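Local coordinates for protein choline kinase (Cryptosporidium parvum, PDB 3MES) that probably phosphorylates choline, and perhaps ethanolamine, with ATP as phosphate donor, and is seen here with bound ADP and magnesium, at residues H102-Y110 against I140-F151; R330-L338 against M347-T357. All coordinates share one frame; numbering follows the deposited sequence.

Contact 1: residues H102-Y110 against I140-F151; sequences HPRILFRIY and IADFPEGRIEEF. With ADP (adenosine-5'-diphosphate), chain I.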
loop_
_atom_site.group_PDB
_atom_site.type_symbol
_atom_site.label_atom_id
_atom_site.label_comp_id
_atom_site.label_asym_id
_atom_site.label_seq_id
_atom_site.Cartn_x
_atom_site.Cartn_y
_atom_site.Cartn_z
ATOM N N HIS B 102 -14.500 15.390 10.807
ATOM C CA HIS B 102 -14.926 15.572 9.422
ATOM C C HIS B 102 -14.956 17.045 9.033
ATOM O O HIS B 102 -16.016 17.672 9.051
ATOM C CB HIS B 102 -16.311 14.962 9.201
ATOM C CG HIS B 102 -16.382 13.495 9.484
ATOM N ND1 HIS B 102 -17.013 12.981 10.596
ATOM C CD2 HIS B 102 -15.905 12.429 8.797
ATOM C CE1 HIS B 102 -16.923 11.663 10.582
ATOM N NE2 HIS B 102 -16.255 11.303 9.501
ATOM N N PRO B 103 -13.788 17.603 8.682
ATOM C CA PRO B 103 -13.679 18.987 8.228
ATOM C C PRO B 103 -14.268 19.169 6.832
ATOM O O PRO B 103 -14.800 20.232 6.515
ATOM C CB PRO B 103 -12.166 19.225 8.202
ATOM C CG PRO B 103 -11.580 17.880 8.002
ATOM C CD PRO B 103 -12.479 16.933 8.736
ATOM N N ARG B 104 -14.163 18.132 6.008
ATOM C CA ARG B 104 -14.766 18.133 4.680
ATOM C C ARG B 104 -15.669 16.916 4.528
ATOM O O ARG B 104 -15.357 15.840 5.035
ATOM C CB ARG B 104 -13.687 18.124 3.595
ATOM C CG ARG B 104 -12.807 19.368 3.584
ATOM C CD ARG B 104 -11.508 19.144 2.815
ATOM N NE ARG B 104 -11.712 19.083 1.369
ATOM C CZ ARG B 104 -11.803 20.151 0.581
ATOM N NH1 ARG B 104 -11.719 21.370 1.100
ATOM N NH2 ARG B 104 -11.985 20.003 -0.725
ATOM N N ILE B 105 -16.793 17.089 3.843
ATOM C CA ILE B 105 -17.684 15.971 3.561
ATOM C C ILE B 105 -18.170 16.013 2.119
ATOM O O ILE B 105 -18.020 17.024 1.431
ATOM C CB ILE B 105 -18.901 15.925 4.520
ATOM C CG1 ILE B 105 -19.844 17.105 4.270
ATOM C CG2 ILE B 105 -18.444 15.869 5.969
ATOM C CD1 ILE B 105 -20.730 16.935 3.050
ATOM N N LEU B 106 -18.743 14.901 1.670
ATOM C CA LEU B 106 -19.279 14.796 0.320
ATOM C C LEU B 106 -20.798 14.705 0.399
ATOM O O LEU B 106 -21.341 13.736 0.926
ATOM C CB LEU B 106 -18.697 13.562 -0.380
ATOM C CG LEU B 106 -18.972 13.343 -1.870
ATOM C CD1 LEU B 106 -20.412 12.911 -2.110
ATOM C CD2 LEU B 106 -18.631 14.592 -2.671
ATOM N N PHE B 107 -21.480 15.728 -0.105
ATOM C CA PHE B 107 -22.939 15.768 -0.058
ATOM C C PHE B 107 -23.520 15.247 -1.364
ATOM O O PHE B 107 -23.368 15.871 -2.411
ATOM C CB PHE B 107 -23.428 17.194 0.202
ATOM C CG PHE B 107 -24.831 17.268 0.738
ATOM C CD1 PHE B 107 -25.061 17.452 2.093
ATOM C CD2 PHE B 107 -25.920 17.156 -0.111
ATOM C CE1 PHE B 107 -26.350 17.521 2.590
ATOM C CE2 PHE B 107 -27.212 17.225 0.383
ATOM C CZ PHE B 107 -27.426 17.407 1.735
ATOM N N ARG B 108 -24.189 14.101 -1.294
ATOM C CA ARG B 108 -24.708 13.448 -2.490
ATOM C C ARG B 108 -26.231 13.492 -2.557
ATOM O O ARG B 108 -26.916 12.992 -1.667
ATOM C CB ARG B 108 -24.223 11.996 -2.551
ATOM C CG ARG B 108 -24.779 11.200 -3.715
ATOM C CD ARG B 108 -24.319 9.748 -3.664
ATOM N NE ARG B 108 -22.877 9.614 -3.854
ATOM C CZ ARG B 108 -22.285 9.523 -5.042
ATOM N NH1 ARG B 108 -23.012 9.557 -6.151
ATOM N NH2 ARG B 108 -20.967 9.399 -5.122
ATOM N N ILE B 109 -26.754 14.092 -3.622
ATOM C CA ILE B 109 -28.190 14.097 -3.870
ATOM C C ILE B 109 -28.519 13.218 -5.075
ATOM O O ILE B 109 -28.016 13.445 -6.172
ATOM C CB ILE B 109 -28.720 15.524 -4.100
ATOM C CG1 ILE B 109 -28.354 16.424 -2.916
ATOM C CG2 ILE B 109 -30.227 15.503 -4.312
ATOM C CD1 ILE B 109 -28.989 17.796 -2.971
ATOM N N TYR B 110 -29.360 12.211 -4.863
ATOM C CA TYR B 110 -29.659 11.237 -5.908
ATOM C C TYR B 110 -30.443 11.843 -7.068
ATOM O O TYR B 110 -31.562 12.326 -6.889
ATOM C CB TYR B 110 -30.427 10.045 -5.331
ATOM C CG TYR B 110 -29.738 9.379 -4.162
ATOM C CD1 TYR B 110 -28.398 9.023 -4.234
ATOM C CD2 TYR B 110 -30.432 9.095 -2.991
ATOM C CE1 TYR B 110 -27.765 8.411 -3.170
ATOM C CE2 TYR B 110 -29.806 8.481 -1.921
ATOM C CZ TYR B 110 -28.472 8.142 -2.017
ATOM O OH TYR B 110 -27.839 7.529 -0.959
ATOM N N ILE B 140 -22.077 9.299 6.926
ATOM C CA ILE B 140 -22.302 10.077 8.136
ATOM C C ILE B 140 -23.794 10.287 8.381
ATOM O O ILE B 140 -24.256 10.260 9.522
ATOM C CB ILE B 140 -21.580 11.433 8.066
ATOM C CG1 ILE B 140 -20.073 11.214 7.903
ATOM C CG2 ILE B 140 -21.877 12.267 9.305
ATOM C CD1 ILE B 140 -19.306 12.461 7.541
ATOM N N ALA B 141 -24.542 10.492 7.303
ATOM C CA ALA B 141 -25.993 10.618 7.378
ATOM C C ALA B 141 -26.628 10.007 6.135
ATOM O O ALA B 141 -26.145 10.206 5.019
ATOM C CB ALA B 141 -26.399 12.073 7.529
ATOM N N ASP B 142 -27.712 9.264 6.334
ATOM C CA ASP B 142 -28.334 8.508 5.253
ATOM C C ASP B 142 -29.844 8.736 5.185
ATOM O O ASP B 142 -30.584 8.302 6.066
ATOM C CB ASP B 142 -28.034 7.013 5.430
ATOM C CG ASP B 142 -28.640 6.161 4.333
ATOM O OD1 ASP B 142 -29.508 6.669 3.594
ATOM O OD2 ASP B 142 -28.252 4.981 4.211
ATOM N N PHE B 143 -30.291 9.418 4.134
ATOM C CA PHE B 143 -31.721 9.632 3.906
ATOM C C PHE B 143 -32.125 9.273 2.477
ATOM O O PHE B 143 -31.272 9.079 1.613
ATOM C CB PHE B 143 -32.131 11.069 4.245
ATOM C CG PHE B 143 -31.179 12.113 3.730
ATOM C CD1 PHE B 143 -31.394 12.725 2.505
ATOM C CD2 PHE B 143 -30.073 12.487 4.476
ATOM C CE1 PHE B 143 -30.522 13.687 2.030
ATOM C CE2 PHE B 143 -29.194 13.448 4.007
ATOM C CZ PHE B 143 -29.419 14.050 2.780
ATOM N N PRO B 144 -33.439 9.184 2.229
ATOM C CA PRO B 144 -34.001 8.747 0.952
ATOM C C PRO B 144 -33.504 9.541 -0.256
ATOM O O PRO B 144 -33.154 8.946 -1.275
ATOM C CB PRO B 144 -35.505 8.964 1.143
ATOM C CG PRO B 144 -35.711 8.862 2.618
ATOM C CD PRO B 144 -34.485 9.475 3.225
ATOM N N GLU B 145 -33.474 10.866 -0.149
ATOM C CA GLU B 145 -33.105 11.702 -1.289
ATOM C C GLU B 145 -31.605 11.953 -1.430
ATOM O O GLU B 145 -31.181 12.672 -2.332
ATOM C CB GLU B 145 -33.866 13.031 -1.265
ATOM C CG GLU B 145 -34.051 13.619 0.118
ATOM C CD GLU B 145 -35.179 12.953 0.879
ATOM O OE1 GLU B 145 -34.931 12.468 2.002
ATOM O OE2 GLU B 145 -36.310 12.908 0.346
ATOM N N GLY B 146 -30.802 11.367 -0.548
ATOM C CA GLY B 146 -29.355 11.560 -0.613
ATOM C C GLY B 146 -28.602 10.984 0.571
ATOM O O GLY B 146 -29.106 10.108 1.274
ATOM N N ARG B 147 -27.385 11.475 0.786
ATOM C CA ARG B 147 -26.572 11.032 1.916
ATOM C C ARG B 147 -25.348 11.915 2.121
ATOM O O ARG B 147 -24.909 12.610 1.206
ATOM C CB ARG B 147 -26.150 9.569 1.743
ATOM C CG ARG B 147 -25.255 9.293 0.540
ATOM C CD ARG B 147 -24.825 7.832 0.525
ATOM N NE ARG B 147 -23.808 7.543 -0.484
ATOM C CZ ARG B 147 -24.005 6.769 -1.547
ATOM N NH1 ARG B 147 -25.187 6.202 -1.749
ATOM N NH2 ARG B 147 -23.020 6.556 -2.406
ATOM N N ILE B 148 -24.815 11.894 3.337
ATOM C CA ILE B 148 -23.586 12.609 3.658
ATOM C C ILE B 148 -22.452 11.604 3.813
ATOM O O ILE B 148 -22.506 10.723 4.669
ATOM C CB ILE B 148 -23.726 13.413 4.964
ATOM C CG1 ILE B 148 -24.877 14.415 4.859
ATOM C CG2 ILE B 148 -22.426 14.132 5.294
ATOM C CD1 ILE B 148 -25.111 15.210 6.131
ATOM N N GLU B 149 -21.429 11.735 2.976
ATOM C CA GLU B 149 -20.300 10.816 3.001
ATOM C C GLU B 149 -19.036 11.475 3.528
ATOM O O GLU B 149 -18.882 12.696 3.472
ATOM C CB GLU B 149 -20.003 10.285 1.598
ATOM C CG GLU B 149 -21.154 9.596 0.909
ATOM C CD GLU B 149 -20.776 9.133 -0.483
ATOM O OE1 GLU B 149 -19.566 9.146 -0.799
ATOM O OE2 GLU B 149 -21.680 8.764 -1.260
ATOM N N GLU B 150 -18.127 10.646 4.027
ATOM C CA GLU B 150 -16.780 11.081 4.339
ATOM C C GLU B 150 -16.108 11.540 3.050
ATOM O O GLU B 150 -16.167 10.845 2.031
ATOM C CB GLU B 150 -15.995 9.921 4.949
ATOM C CG GLU B 150 -14.492 10.077 4.888
ATOM C CD GLU B 150 -13.763 8.821 5.330
ATOM O OE1 GLU B 150 -14.377 7.732 5.314
ATOM O OE2 GLU B 150 -12.572 8.925 5.689
ATOM N N PHE B 151 -15.483 12.711 3.081
ATOM C CA PHE B 151 -14.764 13.188 1.909
ATOM C C PHE B 151 -13.359 12.596 1.856
ATOM O O PHE B 151 -12.508 12.919 2.683
ATOM C CB PHE B 151 -14.695 14.716 1.875
ATOM C CG PHE B 151 -13.983 15.256 0.665
ATOM C CD1 PHE B 151 -14.656 15.427 -0.533
ATOM C CD2 PHE B 151 -12.636 15.577 0.722
ATOM C CE1 PHE B 151 -14.004 15.917 -1.650
ATOM C CE2 PHE B 151 -11.978 16.068 -0.391
ATOM C CZ PHE B 151 -12.663 16.237 -1.580
HETATM P PB ADP I . -22.131 9.810 -10.292
HETATM O O1B ADP I . -22.963 10.977 -10.769
HETATM O O2B ADP I . -22.760 9.006 -9.181
HETATM O O3B ADP I . -21.535 8.985 -11.410
HETATM P PA ADP I . -19.600 9.723 -9.021
HETATM O O1A ADP I . -19.079 8.788 -10.086
HETATM O O2A ADP I . -19.931 9.205 -7.645
HETATM O O3A ADP I . -20.877 10.526 -9.588
HETATM O "O5'" ADP I . -18.558 10.936 -8.878
HETATM C "C5'" ADP I . -17.517 10.885 -7.914
HETATM C "C4'" ADP I . -16.433 11.848 -8.360
HETATM O "O4'" ADP I . -16.446 12.986 -7.501
HETATM C "C3'" ADP I . -15.069 11.196 -8.231
HETATM O "O3'" ADP I . -14.416 11.186 -9.500
HETATM C "C2'" ADP I . -14.305 12.050 -7.246
HETATM O "O2'" ADP I . -13.388 12.883 -7.958
HETATM C "C1'" ADP I . -15.371 12.895 -6.571
HETATM N N9 ADP I . -15.869 12.188 -5.368
HETATM C C8 ADP I . -16.991 11.446 -5.302
HETATM N N7 ADP I . -17.172 10.934 -4.057
HETATM C C5 ADP I . -16.142 11.357 -3.300
HETATM C C6 ADP I . -15.715 11.185 -1.892
HETATM N N6 ADP I . -16.447 10.440 -1.028
HETATM N N1 ADP I . -14.574 11.797 -1.502
HETATM C C2 ADP I . -13.841 12.538 -2.355
HETATM N N3 ADP I . -14.166 12.741 -3.643
HETATM C C4 ADP I . -15.286 12.184 -4.168
HETATM O O HOH W 1 -32.435 13.045 -4.714
#
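Arg108 and Arg147, neighbours across two antiparallel strands, bring their charged ends to one carboxylate oxygen, Glu149 OE2, from opposite faces of its plane. Arg108 NE reaches it at 3.0 Å and Arg147 NE at 2.6 Å; the side chains run side by side, and the shared anion probably offsets the closeness of the two positive groups. Arg147 CG sits between the backbone N and the carbonyl carbon (chi1 63°), and the extended chain lays its guanidinium with one face against Arg108 CD; its NH1 donates to Tyr110 OH at 3.1 Å. Gly146, with no side chain, suits a place where its CA lies over one face of the Tyr110 ring, a CH-pi contact, and only 3.0 Å from Arg108 O. On the opposite sheet face Phe107 packs against Ile148 and Phe143 and also meets helix 51-61. In this sheet of the kinase-like N-terminal lobe the nucleotide lies on the Arg108 side. Phe151 sets one ring face against the C2 edge of the adenine, ADP C2 lying 3.5 Å from Phe151 CE1, while Glu150 O accepts from ADP N6 at 3.1 Å. With NE held by Glu149, Arg108 directs NH2 straight at ADP O2A (2.7 Å, 174°) and NH1 at O2B, an arrangement that probably helps offset the negative charge of both phosphates.

Contact 2: residues R330-L338 against M347-T357; sequences RKLFISVYL and MPSQQIVHIMT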
loop_
_atom_site.group_PDB
_atom_site.type_symbol
_atom_site.label_atom_id
_atom_site.label_comp_id
_atom_site.label_asym_id
_atom_site.label_seq_id
_atom_site.Cartn_x
_atom_site.Cartn_y
_atom_site.Cartn_z
ATOM N N ARG B 330 2.001 -7.312 -15.213
ATOM C CA ARG B 330 0.793 -8.071 -14.931
ATOM C C ARG B 330 1.059 -9.163 -13.894
ATOM O O ARG B 330 0.295 -9.324 -12.938
ATOM C CB ARG B 330 0.222 -8.664 -16.227
ATOM C CG ARG B 330 -0.506 -7.653 -17.112
ATOM C CD ARG B 330 -0.362 -7.994 -18.598
ATOM N NE ARG B 330 -0.628 -9.406 -18.858
ATOM C CZ ARG B 330 -0.249 -10.056 -19.954
ATOM N NH1 ARG B 330 -0.541 -11.340 -20.089
ATOM N NH2 ARG B 330 0.423 -9.429 -20.910
ATOM N N LYS B 331 2.150 -9.903 -14.079
ATOM C CA LYS B 331 2.514 -10.987 -13.163
ATOM C C LYS B 331 2.833 -10.502 -11.752
ATOM O O LYS B 331 2.550 -11.191 -10.773
ATOM C CB LYS B 331 3.697 -11.784 -13.713
ATOM C CG LYS B 331 3.389 -12.508 -15.001
ATOM C CD LYS B 331 4.392 -13.617 -15.260
ATOM C CE LYS B 331 4.024 -14.389 -16.517
ATOM N NZ LYS B 331 4.858 -15.612 -16.692
ATOM N N LEU B 332 3.440 -9.325 -11.647
ATOM C CA LEU B 332 3.679 -8.723 -10.342
ATOM C C LEU B 332 2.345 -8.403 -9.678
ATOM O O LEU B 332 2.140 -8.682 -8.497
ATOM C CB LEU B 332 4.528 -7.460 -10.477
ATOM C CG LEU B 332 5.951 -7.694 -10.986
ATOM C CD1 LEU B 332 6.678 -6.371 -11.194
ATOM C CD2 LEU B 332 6.719 -8.593 -10.025
ATOM N N PHE B 333 1.431 -7.826 -10.448
ATOM C CA PHE B 333 0.107 -7.508 -9.936
ATOM C C PHE B 333 -0.547 -8.764 -9.381
ATOM O O PHE B 333 -1.017 -8.788 -8.241
ATOM C CB PHE B 333 -0.764 -6.916 -11.043
ATOM C CG PHE B 333 -2.153 -6.555 -10.596
ATOM C CD1 PHE B 333 -2.477 -5.245 -10.288
ATOM C CD2 PHE B 333 -3.135 -7.526 -10.484
ATOM C CE1 PHE B 333 -3.754 -4.908 -9.880
ATOM C CE2 PHE B 333 -4.413 -7.196 -10.075
ATOM C CZ PHE B 333 -4.724 -5.886 -9.774
ATOM N N ILE B 334 -0.555 -9.815 -10.193
ATOM C CA ILE B 334 -1.263 -11.037 -9.850
ATOM C C ILE B 334 -0.620 -11.781 -8.686
ATOM O O ILE B 334 -1.308 -12.453 -7.917
ATOM C CB ILE B 334 -1.404 -11.958 -11.076
ATOM C CG1 ILE B 334 -2.372 -11.325 -12.081
ATOM C CG2 ILE B 334 -1.888 -13.339 -10.655
ATOM C CD1 ILE B 334 -2.387 -12.013 -13.430
ATOM N N SER B 335 0.697 -11.657 -8.555
ATOM C CA SER B 335 1.408 -12.261 -7.435
ATOM C C SER B 335 1.009 -11.596 -6.124
ATOM O O SER B 335 0.800 -12.268 -5.111
ATOM C CB SER B 335 2.920 -12.150 -7.633
ATOM O OG SER B 335 3.323 -12.835 -8.802
ATOM N N VAL B 336 0.914 -10.272 -6.146
ATOM C CA VAL B 336 0.523 -9.518 -4.962
ATOM C C VAL B 336 -0.946 -9.763 -4.639
ATOM O O VAL B 336 -1.322 -9.909 -3.475
ATOM C CB VAL B 336 0.756 -8.007 -5.152
ATOM C CG1 VAL B 336 0.250 -7.236 -3.941
ATOM C CG2 VAL B 336 2.229 -7.724 -5.398
ATOM N N TYR B 337 -1.770 -9.806 -5.680
ATOM C CA TYR B 337 -3.194 -10.079 -5.533
ATOM C C TYR B 337 -3.415 -11.389 -4.784
ATOM O O TYR B 337 -4.098 -11.425 -3.757
ATOM C CB TYR B 337 -3.870 -10.136 -6.910
ATOM C CG TYR B 337 -5.312 -10.599 -6.876
ATOM C CD1 TYR B 337 -6.349 -9.696 -6.663
ATOM C CD2 TYR B 337 -5.637 -11.937 -7.057
ATOM C CE1 TYR B 337 -7.664 -10.114 -6.629
ATOM C CE2 TYR B 337 -6.950 -12.365 -7.023
ATOM C CZ TYR B 337 -7.961 -11.448 -6.810
ATOM O OH TYR B 337 -9.273 -11.870 -6.777
ATOM N N LEU B 338 -2.824 -12.463 -5.302
ATOM C CA LEU B 338 -2.986 -13.791 -4.720
ATOM C C LEU B 338 -2.401 -13.882 -3.316
ATOM O O LEU B 338 -2.954 -14.558 -2.448
ATOM C CB LEU B 338 -2.355 -14.853 -5.623
ATOM C CG LEU B 338 -3.076 -15.087 -6.950
ATOM C CD1 LEU B 338 -2.264 -16.003 -7.856
ATOM C CD2 LEU B 338 -4.461 -15.660 -6.698
ATOM N N MET B 347 4.545 -15.596 -5.739
ATOM C CA MET B 347 5.479 -14.815 -6.535
ATOM C C MET B 347 5.386 -15.191 -8.011
ATOM O O MET B 347 4.902 -16.268 -8.351
ATOM C CB MET B 347 6.901 -14.989 -5.997
ATOM C CG MET B 347 7.010 -14.687 -4.506
ATOM S SD MET B 347 8.678 -14.800 -3.826
ATOM C CE MET B 347 8.996 -16.556 -3.994
ATOM N N PRO B 348 5.850 -14.295 -8.890
ATOM C CA PRO B 348 5.683 -14.428 -10.335
ATOM C C PRO B 348 6.214 -15.743 -10.902
ATOM O O PRO B 348 5.746 -16.186 -11.948
ATOM C CB PRO B 348 6.494 -13.251 -10.889
ATOM C CG PRO B 348 6.545 -12.269 -9.772
ATOM C CD PRO B 348 6.630 -13.100 -8.535
ATOM N N SER B 349 7.176 -16.359 -10.224
ATOM C CA SER B 349 7.833 -17.556 -10.751
ATOM C C SER B 349 7.009 -18.818 -10.525
ATOM O O SER B 349 7.331 -19.884 -11.053
ATOM C CB SER B 349 9.220 -17.727 -10.131
ATOM O OG SER B 349 9.127 -17.989 -8.738
ATOM N N GLN B 350 5.948 -18.695 -9.737
ATOM C CA GLN B 350 5.103 -19.840 -9.426
ATOM C C GLN B 350 4.098 -20.126 -10.543
ATOM O O GLN B 350 3.688 -19.224 -11.272
ATOM C CB GLN B 350 4.399 -19.633 -8.082
ATOM C CG GLN B 350 5.356 -19.634 -6.898
ATOM C CD GLN B 350 4.738 -19.068 -5.635
ATOM O OE1 GLN B 350 3.600 -18.597 -5.639
ATOM N NE2 GLN B 350 5.491 -19.106 -4.543
ATOM N N GLN B 351 3.747 -21.370 -10.722
ATOM C CA GLN B 351 2.853 -21.742 -11.806
ATOM C C GLN B 351 1.415 -21.252 -11.664
ATOM O O GLN B 351 0.786 -21.020 -12.625
ATOM C CB GLN B 351 2.966 -23.249 -12.098
ATOM C CG GLN B 351 2.164 -23.781 -13.238
ATOM C CD GLN B 351 2.724 -23.478 -14.637
ATOM O OE1 GLN B 351 2.055 -22.889 -15.483
ATOM N NE2 GLN B 351 3.918 -23.931 -14.893
ATOM N N ILE B 352 0.945 -21.037 -10.443
ATOM C CA ILE B 352 -0.384 -20.475 -10.228
ATOM C C ILE B 352 -0.492 -19.064 -10.809
ATOM O O ILE B 352 -1.571 -18.626 -11.206
ATOM C CB ILE B 352 -0.763 -20.459 -8.732
ATOM C CG1 ILE B 352 -2.222 -20.038 -8.553
ATOM C CG2 ILE B 352 0.161 -19.536 -7.949
ATOM C CD1 ILE B 352 -2.691 -20.083 -7.116
ATOM N N VAL B 353 0.632 -18.358 -10.860
ATOM C CA VAL B 353 0.657 -17.021 -11.442
ATOM C C VAL B 353 0.707 -17.093 -12.968
ATOM O O VAL B 353 -0.076 -16.441 -13.657
ATOM C CB VAL B 353 1.847 -16.198 -10.920
ATOM C CG1 VAL B 353 1.991 -14.911 -11.715
ATOM C CG2 VAL B 353 1.671 -15.899 -9.439
ATOM N N HIS B 354 1.631 -17.896 -13.486
ATOM C CA HIS B 354 1.756 -18.103 -14.922
ATOM C C HIS B 354 0.411 -18.451 -15.550
ATOM O O HIS B 354 0.038 -17.898 -16.579
ATOM C CB HIS B 354 2.775 -19.209 -15.205
ATOM C CG HIS B 354 2.972 -19.495 -16.663
ATOM N ND1 HIS B 354 2.225 -20.432 -17.346
ATOM C CD2 HIS B 354 3.846 -18.979 -17.562
ATOM C CE1 HIS B 354 2.623 -20.477 -18.605
ATOM N NE2 HIS B 354 3.606 -19.605 -18.763
ATOM N N ILE B 355 -0.316 -19.370 -14.925
ATOM C CA ILE B 355 -1.618 -19.789 -15.432
ATOM C C ILE B 355 -2.659 -18.674 -15.346
ATOM O O ILE B 355 -3.359 -18.390 -16.320
ATOM C CB ILE B 355 -2.146 -21.022 -14.682
ATOM C CG1 ILE B 355 -1.340 -22.263 -15.062
ATOM C CG2 ILE B 355 -3.618 -21.242 -14.990
ATOM C CD1 ILE B 355 -1.844 -23.534 -14.417
ATOM N N MET B 356 -2.759 -18.047 -14.178
ATOM C CA MET B 356 -3.773 -17.024 -13.954
ATOM C C MET B 356 -3.545 -15.802 -14.833
ATOM O O MET B 356 -4.495 -15.181 -15.307
ATOM C CB MET B 356 -3.825 -16.614 -12.480
ATOM C CG MET B 356 -4.836 -15.517 -12.194
ATOM S SD MET B 356 -5.090 -15.215 -10.436
ATOM C CE MET B 356 -6.329 -13.922 -10.492
ATOM N N THR B 357 -2.282 -15.459 -15.049
ATOM C CA THR B 357 -1.953 -14.302 -15.869
ATOM C C THR B 357 -2.507 -14.445 -17.285
ATOM O O THR B 357 -3.082 -13.507 -17.833
ATOM C CB THR B 357 -0.438 -14.067 -15.934
ATOM O OG1 THR B 357 0.074 -13.901 -14.607
ATOM C CG2 THR B 357 -0.132 -12.820 -16.748
HETATM O O HOH W 2 -2.772 -10.586 -17.518
#
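Helices 330-338 and 351-357 pack at a steep angle, their N-to-C directions 119° apart and their axes 9.6 Å apart at closest approach, in a helix-helix pair completed by the type I turn from Met347 to Gln350 leading into the second helix. The backbones come nearest at Ser335 and Met347, with CA atoms 4.9 Å apart. A small residue fits this approach: Ser335 turns its hydroxyl back onto its own helix, where OG donates to Lys331 O at 2.7 Å, so the polar atom is satisfied while the Pro348 ring rests against it. Leu332 CD2 also meets Pro348 CG, and Leu332 packs on Leu332 of the second subunit at the dimer interface. Val353 enters as a knob into the hole formed by Lys331, Ile334, Ser335 and Leu338, its two methyls lying among them, CG2 3.5 Å from Ser335 OG. Met356, with CG anti to the backbone N (chi1 178°) and its chain extended, slides its flexible thioether between the helices; SD lies 3.7 Å from Ile334 CG2 and also touches Leu338, and CE reaches the Tyr337 ring, whose hydroxyl bonds to His179. At the other end Ile334 CD1 lies against Thr357, whose OG1 donates to Val353 O, and the extended aliphatic chain of Lys331 crosses Thr357, CG 3.6 Å from OG1. A water accepts from Arg330 NE at 2.8 Å and donates to Thr357 O at 3.0 Å.

The two contacts lie on opposite sides of the chain's centre, with their own centres 39 Å apart and nearest atoms about 22 Å apart, and they do not touch. Contact 1 helps form the nucleotide pocket: Leu82, Thr83, Asn84 and Ile152 complete the backbone bonds to ADP, and the Arg108 side chain is about 7 Å from a bound magnesium ion. Contact 2 is helical packing away from the nucleotide and magnesium sites. It rests on helix 294-303, which is followed directly by the magnesium ligand Glu304, and it borders the second subunit, whereas no other protein chain of the assembly touches contact 1.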